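Local coordinates for protein Fe(2+) transporter FeoB (Methanocaldococcus jannaschii, PDB 2WJI) that probably drives ferrous iron transport across the cell membrane with GTP, its N-terminal G-domain binding guanine nucleotide and magnesium, at residues K16-V28 and T37-G49. Numbering follows the deposited sequence.
Sequences KSTIFNALTGENV and TVEKKEGEFEYNG. With MG (magnesium ion), chain D; GNP (phosphoaminophosphonic acid-guanylate ester), chain C.
The carboxamide of Asn27 holds Lys40 by its backbone N-H and C=O, using both OD1 and ND2. Lys40 N donates to Asn27 OD1 at 2.9 Å in a nearly straight bond (177°), and Asn27 ND2 returns one to Lys40 O at 3.0 Å, lying in that carbonyl's plane on a lone pair. Cut back to an alanine, this position would probably leave both backbone groups of Lys40 without these mates and the loop ahead of strand 42-47 freer to shift. Glu26 OE1 rests against the Lys40 chain, 3.1 Å from Lys40 CD, short of a salt bridge with Lys40 NZ.

Ring packing follows along the helix. Phe20 reaches the start of the strand because chi1 (-178°) swings its ring off the helix: Phe20 CZ comes within 3.4 Å of Glu42 C at the ring edge, while Thr24 OG1 sits over one face, near the rim. Gly43 passes close to Phe20 CZ. Farther on, in apolar contact, Leu23 CD2 lies over a face of the Phe45 ring, 4.0 Å from Phe45 CE2.

At the nucleotide end, Ser17 OG binds magnesium at 2.4 Å, together with GNP O1G and O2B and three waters. Lys16 NZ bridges GNP O2G and O1B, as a P-loop lysine does. Glu39, modelled doubtfully close to Ser17, belongs to the GTP-binding segment corresponding to switch I (G2) of G-domains.

Helix 16-24 runs at 49° to strand 42-47, an outermost strand of the G-domain sheet. That strand pairs antiparallel with 50-56, whose Val54 touches both Phe20 and Phe45, while Lys156 of helix 152-162 meets Leu23 and Phe45.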
loop_
_atom_site.group_PDB
_atom_site.type_symbol
_atom_site.label_atom_id
_atom_site.label_comp_id
_atom_site.label_asym_id
_atom_site.label_seq_id
_atom_site.Cartn_x
_atom_site.Cartn_y
_atom_site.Cartn_z
ATOM N N LYS A 16 1.089 -5.340 5.143
ATOM C CA LYS A 16 2.068 -4.308 4.848
ATOM C C LYS A 16 3.490 -4.868 4.843
ATOM O O LYS A 16 4.231 -4.658 3.890
ATOM C CB LYS A 16 1.948 -3.123 5.810
ATOM C CG LYS A 16 0.634 -2.362 5.693
ATOM C CD LYS A 16 0.595 -1.162 6.666
ATOM C CE LYS A 16 0.685 -1.600 8.129
ATOM N NZ LYS A 16 -0.453 -2.479 8.539
ATOM N N SER A 17 3.865 -5.579 5.904
ATOM C CA SER A 17 5.217 -6.129 5.998
ATOM C C SER A 17 5.488 -7.164 4.910
ATOM O O SER A 17 6.575 -7.187 4.334
ATOM C CB SER A 17 5.454 -6.759 7.370
ATOM O OG SER A 17 5.620 -5.766 8.361
ATOM N N THR A 18 4.500 -8.017 4.645
ATOM C CA THR A 18 4.603 -9.043 3.606
ATOM C C THR A 18 4.919 -8.398 2.254
ATOM O O THR A 18 5.793 -8.856 1.511
ATOM C CB THR A 18 3.299 -9.864 3.497
ATOM O OG1 THR A 18 3.032 -10.511 4.747
ATOM C CG2 THR A 18 3.406 -10.928 2.402
ATOM N N ILE A 19 4.211 -7.318 1.945
ATOM C CA ILE A 19 4.446 -6.591 0.707
ATOM C C ILE A 19 5.777 -5.839 0.733
ATOM O O ILE A 19 6.502 -5.835 -0.257
ATOM C CB ILE A 19 3.262 -5.662 0.373
ATOM C CG1 ILE A 19 2.082 -6.513 -0.104
ATOM C CG2 ILE A 19 3.663 -4.620 -0.670
ATOM C CD1 ILE A 19 0.734 -5.821 -0.040
ATOM N N PHE A 20 6.112 -5.230 1.869
ATOM C CA PHE A 20 7.399 -4.556 2.017
ATOM C C PHE A 20 8.569 -5.513 1.745
ATOM O O PHE A 20 9.445 -5.198 0.937
ATOM C CB PHE A 20 7.527 -3.914 3.403
ATOM C CG PHE A 20 8.805 -3.154 3.610
ATOM C CD1 PHE A 20 8.914 -1.827 3.213
ATOM C CD2 PHE A 20 9.895 -3.757 4.217
ATOM C CE1 PHE A 20 10.089 -1.123 3.413
ATOM C CE2 PHE A 20 11.075 -3.059 4.411
ATOM C CZ PHE A 20 11.170 -1.737 4.013
ATOM N N ASN A 21 8.583 -6.675 2.402
ATOM C CA ASN A 21 9.613 -7.686 2.120
ATOM C C ASN A 21 9.635 -8.106 0.657
ATOM O O ASN A 21 10.695 -8.203 0.044
ATOM C CB ASN A 21 9.421 -8.947 2.975
ATOM C CG ASN A 21 10.108 -10.180 2.359
ATOM O OD1 ASN A 21 9.454 -11.034 1.754
ATOM N ND2 ASN A 21 11.428 -10.260 2.500
ATOM N N ALA A 22 8.458 -8.368 0.100
ATOM C CA ALA A 22 8.346 -8.796 -1.286
ATOM C C ALA A 22 8.917 -7.778 -2.276
ATOM O O ALA A 22 9.559 -8.153 -3.260
ATOM C CB ALA A 22 6.891 -9.117 -1.628
ATOM N N LEU A 23 8.679 -6.498 -2.017
ATOM C CA LEU A 23 9.146 -5.436 -2.915
ATOM C C LEU A 23 10.640 -5.185 -2.782
ATOM O O LEU A 23 11.336 -5.009 -3.776
ATOM C CB LEU A 23 8.407 -4.122 -2.630
ATOM C CG LEU A 23 6.954 -3.972 -3.088
ATOM C CD1 LEU A 23 6.312 -2.775 -2.399
ATOM C CD2 LEU A 23 6.866 -3.858 -4.604
ATOM N N THR A 24 11.116 -5.153 -1.542
ATOM C CA THR A 24 12.444 -4.644 -1.229
ATOM C C THR A 24 13.457 -5.735 -0.899
ATOM O O THR A 24 14.668 -5.491 -0.927
ATOM C CB THR A 24 12.377 -3.690 -0.033
ATOM O OG1 THR A 24 12.026 -4.433 1.139
ATOM C CG2 THR A 24 11.327 -2.624 -0.272
ATOM N N GLY A 25 12.960 -6.928 -0.576
ATOM C CA GLY A 25 13.814 -8.043 -0.203
ATOM C C GLY A 25 14.321 -7.950 1.226
ATOM O O GLY A 25 15.186 -8.727 1.639
ATOM N N GLU A 26 13.787 -6.995 1.984
ATOM C CA GLU A 26 14.172 -6.815 3.381
ATOM C C GLU A 26 13.418 -7.785 4.288
ATOM O O GLU A 26 12.394 -8.349 3.892
ATOM C CB GLU A 26 13.906 -5.372 3.831
ATOM C CG GLU A 26 14.674 -4.315 3.048
ATOM C CD GLU A 26 16.157 -4.329 3.355
ATOM O OE1 GLU A 26 16.536 -4.833 4.435
ATOM O OE2 GLU A 26 16.946 -3.836 2.521
ATOM N N ASN A 27 13.930 -7.966 5.504
ATOM C CA ASN A 27 13.293 -8.819 6.504
ATOM C C ASN A 27 12.860 -10.159 5.917
ATOM O O ASN A 27 11.666 -10.450 5.839
ATOM C CB ASN A 27 12.087 -8.102 7.118
ATOM C CG ASN A 27 12.413 -6.688 7.562
ATOM O OD1 ASN A 27 13.428 -6.446 8.217
ATOM N ND2 ASN A 27 11.549 -5.743 7.207
ATOM N N VAL A 28 13.838 -10.965 5.510
ATOM C CA VAL A 28 13.584 -12.229 4.814
ATOM C C VAL A 28 12.680 -13.210 5.571
ATOM O O VAL A 28 12.191 -14.184 4.996
ATOM C CB VAL A 28 14.904 -12.931 4.434
ATOM C CG1 VAL A 28 15.480 -12.328 3.159
ATOM C CG2 VAL A 28 15.895 -12.829 5.575
ATOM N N THR A 37 13.974 -10.321 13.265
ATOM C CA THR A 37 13.329 -9.903 14.507
ATOM C C THR A 37 13.179 -8.381 14.603
ATOM O O THR A 37 12.156 -7.884 15.077
ATOM C CB THR A 37 14.080 -10.436 15.751
ATOM O OG1 THR A 37 15.494 -10.319 15.549
ATOM C CG2 THR A 37 13.734 -11.898 16.001
ATOM N N VAL A 38 14.197 -7.650 14.152
ATOM C CA VAL A 38 14.184 -6.187 14.210
ATOM C C VAL A 38 13.781 -5.581 12.870
ATOM O O VAL A 38 14.628 -5.122 12.103
ATOM C CB VAL A 38 15.558 -5.625 14.611
ATOM C CG1 VAL A 38 15.446 -4.144 14.942
ATOM C CG2 VAL A 38 16.123 -6.402 15.792
ATOM N N GLU A 39 12.479 -5.563 12.609
ATOM C CA GLU A 39 11.957 -5.238 11.287
ATOM C C GLU A 39 12.442 -3.903 10.731
ATOM O O GLU A 39 12.333 -2.869 11.380
ATOM C CB GLU A 39 10.426 -5.273 11.292
ATOM C CG GLU A 39 9.824 -5.095 9.919
ATOM C CD GLU A 39 8.325 -5.266 9.909
ATOM O OE1 GLU A 39 7.728 -5.376 10.998
ATOM O OE2 GLU A 39 7.746 -5.286 8.808
ATOM N N LYS A 40 12.982 -3.938 9.517
ATOM C CA LYS A 40 13.315 -2.712 8.805
ATOM C C LYS A 40 12.048 -2.114 8.201
ATOM O O LYS A 40 11.209 -2.829 7.654
ATOM C CB LYS A 40 14.360 -2.982 7.722
ATOM C CG LYS A 40 15.739 -3.291 8.284
ATOM C CD LYS A 40 16.757 -3.538 7.190
ATOM C CE LYS A 40 18.058 -4.071 7.767
ATOM N NZ LYS A 40 17.853 -5.325 8.553
ATOM N N LYS A 41 11.907 -0.799 8.326
ATOM C CA LYS A 41 10.728 -0.100 7.832
ATOM C C LYS A 41 11.081 0.777 6.630
ATOM O O LYS A 41 10.216 1.443 6.065
ATOM C CB LYS A 41 10.120 0.755 8.943
ATOM C CG LYS A 41 10.070 0.051 10.289
ATOM C CD LYS A 41 8.862 -0.864 10.407
ATOM C CE LYS A 41 7.615 -0.070 10.749
ATOM N NZ LYS A 41 6.480 -0.961 11.079
ATOM N N GLU A 42 12.357 0.779 6.256
ATOM C CA GLU A 42 12.809 1.497 5.068
ATOM C C GLU A 42 13.640 0.603 4.163
ATOM O O GLU A 42 14.439 -0.205 4.636
ATOM C CB GLU A 42 13.606 2.743 5.451
ATOM C CG GLU A 42 12.739 3.953 5.730
ATOM C CD GLU A 42 13.536 5.152 6.206
ATOM O OE1 GLU A 42 13.993 5.136 7.371
ATOM O OE2 GLU A 42 13.690 6.116 5.424
ATOM N N GLY A 43 13.451 0.759 2.856
ATOM C CA GLY A 43 14.167 -0.037 1.876
ATOM C C GLY A 43 13.955 0.537 0.493
ATOM O O GLY A 43 13.488 1.666 0.358
ATOM N N GLU A 44 14.286 -0.235 -0.534
ATOM C CA GLU A 44 14.094 0.223 -1.902
ATOM C C GLU A 44 14.071 -0.940 -2.889
ATOM O O GLU A 44 14.548 -2.036 -2.585
ATOM C CB GLU A 44 15.194 1.225 -2.291
ATOM C CG GLU A 44 16.603 0.645 -2.258
ATOM C CD GLU A 44 17.687 1.647 -2.646
ATOM O OE1 GLU A 44 18.589 1.271 -3.419
ATOM O OE2 GLU A 44 17.645 2.805 -2.179
ATOM N N PHE A 45 13.487 -0.696 -4.060
ATOM C CA PHE A 45 13.639 -1.582 -5.207
ATOM C C PHE A 45 13.871 -0.751 -6.459
ATOM O O PHE A 45 13.622 0.453 -6.476
ATOM C CB PHE A 45 12.416 -2.479 -5.399
ATOM C CG PHE A 45 11.153 -1.732 -5.723
ATOM C CD1 PHE A 45 10.777 -1.524 -7.038
ATOM C CD2 PHE A 45 10.329 -1.257 -4.710
ATOM C CE1 PHE A 45 9.611 -0.845 -7.340
ATOM C CE2 PHE A 45 9.162 -0.584 -5.007
ATOM C CZ PHE A 45 8.807 -0.375 -6.330
ATOM N N GLU A 46 14.350 -1.411 -7.504
ATOM C CA GLU A 46 14.628 -0.774 -8.778
ATOM C C GLU A 46 13.606 -1.311 -9.772
ATOM O O GLU A 46 13.278 -2.485 -9.736
ATOM C CB GLU A 46 16.035 -1.172 -9.217
ATOM C CG GLU A 46 16.759 -0.176 -10.083
ATOM C CD GLU A 46 18.264 -0.322 -9.955
ATOM O OE1 GLU A 46 18.816 0.073 -8.899
ATOM O OE2 GLU A 46 18.890 -0.838 -10.906
ATOM N N TYR A 47 13.078 -0.457 -10.640
ATOM C CA TYR A 47 12.200 -0.934 -11.706
ATOM C C TYR A 47 12.327 -0.075 -12.964
ATOM O O TYR A 47 12.185 1.140 -12.915
ATOM C CB TYR A 47 10.738 -0.994 -11.248
ATOM C CG TYR A 47 9.814 -1.506 -12.333
ATOM C CD1 TYR A 47 9.666 -2.869 -12.562
ATOM C CD2 TYR A 47 9.094 -0.628 -13.130
ATOM C CE1 TYR A 47 8.823 -3.343 -13.556
ATOM C CE2 TYR A 47 8.251 -1.090 -14.124
ATOM C CZ TYR A 47 8.120 -2.446 -14.334
ATOM O OH TYR A 47 7.285 -2.904 -15.326
ATOM N N ASN A 48 12.588 -0.723 -14.094
ATOM C CA ASN A 48 12.795 -0.030 -15.365
ATOM C C ASN A 48 13.697 1.184 -15.255
ATOM O O ASN A 48 13.329 2.279 -15.667
ATOM C CB ASN A 48 11.462 0.370 -16.006
ATOM C CG ASN A 48 11.615 0.764 -17.463
ATOM O OD1 ASN A 48 12.650 0.505 -18.083
ATOM N ND2 ASN A 48 10.584 1.391 -18.020
ATOM N N GLY A 49 14.876 0.984 -14.681
ATOM C CA GLY A 49 15.885 2.022 -14.637
ATOM C C GLY A 49 15.650 3.111 -13.601
ATOM O O GLY A 49 16.364 4.103 -13.596
HETATM MG MG MG D . 3.772 -5.088 9.714
HETATM P PG GNP C . 0.751 -4.822 11.109
HETATM O O1G GNP C . 2.091 -4.217 10.839
HETATM O O2G GNP C . -0.391 -3.824 11.035
HETATM O O3G GNP C . 0.950 -5.433 12.475
HETATM N N3B GNP C . 0.448 -6.013 10.078
HETATM P PB GNP C . 0.817 -6.080 8.521
HETATM O O1B GNP C . -0.061 -5.164 7.767
HETATM O O2B GNP C . 2.253 -5.840 8.379
HETATM O O3A GNP C . 0.526 -7.503 8.015
HETATM P PA GNP C . 1.547 -8.632 7.736
HETATM O O1A GNP C . 2.152 -8.419 6.396
HETATM O O2A GNP C . 2.489 -8.820 8.863
HETATM O "O5'" GNP C . 0.677 -9.930 7.626
HETATM C "C5'" GNP C . -0.504 -10.053 8.409
HETATM C "C4'" GNP C . -1.098 -11.437 8.225
HETATM O "O4'" GNP C . -1.793 -11.532 6.953
HETATM C "C3'" GNP C . -0.080 -12.573 8.241
HETATM O "O3'" GNP C . -0.673 -13.727 8.823
HETATM C "C2'" GNP C . 0.164 -12.808 6.765
HETATM O "O2'" GNP C . 0.564 -14.136 6.501
HETATM C "C1'" GNP C . -1.236 -12.590 6.212
HETATM N N9 GNP C . -1.200 -12.256 4.798
HETATM C C8 GNP C . -0.403 -11.310 4.195
HETATM N N7 GNP C . -0.581 -11.248 2.903
HETATM C C5 GNP C . -1.543 -12.222 2.634
HETATM C C6 GNP C . -2.137 -12.619 1.410
HETATM O O6 GNP C . -1.918 -12.175 0.271
HETATM N N1 GNP C . -3.067 -13.647 1.583
HETATM C C2 GNP C . -3.386 -14.222 2.793
HETATM N N2 GNP C . -4.307 -15.203 2.764
HETATM N N3 GNP C . -2.838 -13.854 3.947
HETATM C C4 GNP C . -1.929 -12.856 3.794
HETATM O O HOH W 1 15.893 -2.532 0.199
HETATM O O HOH W 2 5.346 -4.702 11.264
HETATM O O HOH W 3 3.940 -7.402 10.603
HETATM O O HOH W 4 4.111 -3.121 8.508
#